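Local coordinates for cytomegalovirus protein US2 (Human herpesvirus 5, PDB 1IM3) that helps the virus evade immunity by redirecting newly made MHC class I heavy chains to the cytosol, where the proteasome destroys them, at residues L45-A49 with D50-F54. Numbering follows the deposited sequence.
Sequences LYVHA and DDVEF
V47 and V52 meet methyl to methyl on the inner side of the turn that joins 45-49 to 50-54: CG2 of V47 lies 3.7 Å from CG2 of V52, and the two side chains cross at about a right angle. Both reach further inward, V47 to F32 and V64, V52 to F30, F32 and L60, so the pair rests on strands of both sheets. Between the two valines the chain makes a short 3-10 turn, as its i to i+3 bonds attest: D51 N to H48 O (3.0 Å) and V52 N to A49 O (3.1 Å). The loop that ends in this turn leads from edge strand 42-44 of one sheet of the immunoglobulin-like lumenal domain to edge strand 52-55 of the other, a connection across the side of the sandwich. D51 is buried: its OD2 forms a salt bridge with R65, while its OD1 accepts from a water at 2.9 Å that in turn takes the backbone N-H of H48. In contrast to the valine pair, packed against F30, F32, L60 and V64, the solvent side is made of polar contacts at the surface. Here CG of H48 stands anti to the backbone N (chi1 -173°), which brings the ring alongside D50 with its ND1 edge toward D50 N. ND1 accepts the N-H of D50 at 3.0 Å, nearly straight at 168° and slightly out of the ring plane. The D50 carboxylate runs alongside the imidazole, planes 63° apart, with OD2 3.3 Å from H48 CE1.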
ATOM      1  N   LEU D  45      -6.145 -17.054 -10.280  1.00 33.82           N
ATOM      2  CA  LEU D  45      -6.004 -18.486 -10.280  1.00 31.70           C
ATOM      3  C   LEU D  45      -4.576 -18.755  -9.874  1.00 31.43           C
ATOM      4  O   LEU D  45      -3.672 -17.961 -10.129  1.00 29.30           O
ATOM      5  CB  LEU D  45      -6.227 -19.061 -11.653  1.00 33.04           C
ATOM      6  CG  LEU D  45      -7.675 -18.983 -12.143  1.00 34.12           C
ATOM      7  CD1 LEU D  45      -7.748 -19.413 -13.616  1.00 33.39           C
ATOM      8  CD2 LEU D  45      -8.567 -19.886 -11.266  1.00 31.04           C
ATOM      9  N   TYR D  46      -4.391 -19.893  -9.224  1.00 30.77           N
ATOM     10  CA  TYR D  46      -3.077 -20.332  -8.789  1.00 32.92           C
ATOM     11  C   TYR D  46      -2.711 -21.669  -9.384  1.00 31.74           C
ATOM     12  O   TYR D  46      -3.445 -22.660  -9.179  1.00 31.87           O
ATOM     13  CB  TYR D  46      -3.063 -20.460  -7.297  1.00 33.49           C
ATOM     14  CG  TYR D  46      -3.448 -19.155  -6.749  1.00 37.20           C
ATOM     15  CD1 TYR D  46      -2.516 -18.121  -6.622  1.00 40.19           C
ATOM     16  CD2 TYR D  46      -4.774 -18.895  -6.400  1.00 39.49           C
ATOM     17  CE1 TYR D  46      -2.887 -16.881  -6.154  1.00 41.07           C
ATOM     18  CE2 TYR D  46      -5.164 -17.645  -5.938  1.00 39.87           C
ATOM     19  CZ  TYR D  46      -4.219 -16.652  -5.810  1.00 42.70           C
ATOM     20  OH  TYR D  46      -4.648 -15.435  -5.318  1.00 47.04           O
ATOM     21  N   VAL D  47      -1.600 -21.679 -10.123  1.00 29.00           N
ATOM     22  CA  VAL D  47      -1.115 -22.879 -10.762  1.00 31.55           C
ATOM     23  C   VAL D  47       0.190 -23.384 -10.163  1.00 30.04           C
ATOM     24  O   VAL D  47       1.041 -22.593  -9.751  1.00 32.38           O
ATOM     25  CB  VAL D  47      -0.916 -22.644 -12.265  1.00 33.24           C
ATOM     26  CG1 VAL D  47      -2.129 -21.945 -12.800  1.00 30.15           C
ATOM     27  CG2 VAL D  47       0.361 -21.877 -12.529  1.00 33.12           C
ATOM     28  N   HIS D  48       0.328 -24.704 -10.125  1.00 30.22           N
ATOM     29  CA  HIS D  48       1.514 -25.354  -9.590  1.00 32.24           C
ATOM     30  C   HIS D  48       2.690 -25.015 -10.515  1.00 31.27           C
ATOM     31  O   HIS D  48       2.481 -24.841 -11.723  1.00 31.88           O
ATOM     32  CB  HIS D  48       1.261 -26.857  -9.513  1.00 30.50           C
ATOM     33  CG  HIS D  48       2.345 -27.614  -8.814  1.00 33.72           C
ATOM     34  ND1 HIS D  48       3.538 -27.936  -9.421  1.00 34.26           N
ATOM     35  CD2 HIS D  48       2.428 -28.086  -7.546  1.00 32.67           C
ATOM     36  CE1 HIS D  48       4.310 -28.571  -8.557  1.00 35.93           C
ATOM     37  NE2 HIS D  48       3.659 -28.675  -7.412  1.00 34.45           N
ATOM     38  N   ALA D  49       3.890 -24.902  -9.960  1.00 31.48           N
ATOM     39  CA  ALA D  49       5.062 -24.536 -10.764  1.00 31.36           C
ATOM     40  C   ALA D  49       5.337 -25.517 -11.905  1.00 30.94           C
ATOM     41  O   ALA D  49       5.900 -25.132 -12.932  1.00 32.32           O
ATOM     42  CB  ALA D  49       6.320 -24.380  -9.860  1.00 24.33           C
ATOM     43  N   ASP D  50       4.948 -26.772 -11.738  1.00 30.64           N
ATOM     44  CA  ASP D  50       5.205 -27.762 -12.776  1.00 34.20           C
ATOM     45  C   ASP D  50       4.429 -27.453 -14.063  1.00 36.07           C
ATOM     46  O   ASP D  50       4.761 -27.958 -15.139  1.00 36.60           O
ATOM     47  CB  ASP D  50       4.825 -29.182 -12.321  1.00 34.95           C
ATOM     48  CG  ASP D  50       5.754 -29.746 -11.264  1.00 37.81           C
ATOM     49  OD1 ASP D  50       6.809 -29.131 -10.953  1.00 40.06           O
ATOM     50  OD2 ASP D  50       5.402 -30.832 -10.764  1.00 37.27           O
ATOM     51  N   ASP D  51       3.382 -26.637 -13.959  1.00 34.47           N
ATOM     52  CA  ASP D  51       2.598 -26.306 -15.132  1.00 33.67           C
ATOM     53  C   ASP D  51       3.083 -25.066 -15.870  1.00 33.17           C
ATOM     54  O   ASP D  51       2.408 -24.587 -16.795  1.00 30.87           O
ATOM     55  CB  ASP D  51       1.130 -26.126 -14.762  1.00 36.25           C
ATOM     56  CG  ASP D  51       0.466 -27.423 -14.309  1.00 36.62           C
ATOM     57  OD1 ASP D  51      -0.733 -27.385 -13.988  1.00 34.84           O
ATOM     58  OD2 ASP D  51       1.120 -28.485 -14.273  1.00 38.62           O
ATOM     59  N   VAL D  52       4.233 -24.548 -15.455  1.00 31.67           N
ATOM     60  CA  VAL D  52       4.840 -23.391 -16.086  1.00 32.40           C
ATOM     61  C   VAL D  52       6.332 -23.669 -16.326  1.00 34.76           C
ATOM     62  O   VAL D  52       7.035 -24.108 -15.415  1.00 36.03           O
ATOM     63  CB  VAL D  52       4.701 -22.149 -15.205  1.00 31.83           C
ATOM     64  CG1 VAL D  52       5.370 -20.957 -15.877  1.00 31.19           C
ATOM     65  CG2 VAL D  52       3.215 -21.852 -14.957  1.00 30.07           C
ATOM     66  N   GLU D  53       6.804 -23.436 -17.550  1.00 36.09           N
ATOM     67  CA  GLU D  53       8.215 -23.633 -17.858  1.00 38.45           C
ATOM     68  C   GLU D  53       8.786 -22.407 -18.506  1.00 35.96           C
ATOM     69  O   GLU D  53       8.308 -21.976 -19.553  1.00 35.05           O
ATOM     70  CB  GLU D  53       8.394 -24.837 -18.778  1.00 42.38           C
ATOM     71  CG  GLU D  53       7.928 -26.129 -18.142  1.00 49.54           C
ATOM     72  CD  GLU D  53       8.208 -27.344 -19.000  1.00 55.11           C
ATOM     73  OE1 GLU D  53       7.740 -27.381 -20.163  1.00 56.57           O
ATOM     74  OE2 GLU D  53       8.900 -28.265 -18.507  1.00 56.46           O
ATOM     75  N   PHE D  54       9.807 -21.846 -17.873  1.00 35.60           N
ATOM     76  CA  PHE D  54      10.467 -20.655 -18.374  1.00 35.98           C
ATOM     77  C   PHE D  54      11.906 -20.985 -18.710  1.00 36.20           C
ATOM     78  O   PHE D  54      12.583 -21.628 -17.903  1.00 36.74           O
ATOM     79  CB  PHE D  54      10.444 -19.563 -17.299  1.00 32.05           C
ATOM     80  CG  PHE D  54      11.117 -18.282 -17.714  1.00 32.94           C
ATOM     81  CD1 PHE D  54      10.622 -17.532 -18.777  1.00 32.24           C
ATOM     82  CD2 PHE D  54      12.221 -17.801 -17.012  1.00 34.00           C
ATOM     83  CE1 PHE D  54      11.208 -16.324 -19.134  1.00 34.49           C
ATOM     84  CE2 PHE D  54      12.814 -16.598 -17.360  1.00 33.54           C
ATOM     85  CZ  PHE D  54      12.311 -15.857 -18.420  1.00 34.89           C
TER
HETATM   86  O   HOH W   1      -2.131 -25.838 -11.946  1.00 31.79           O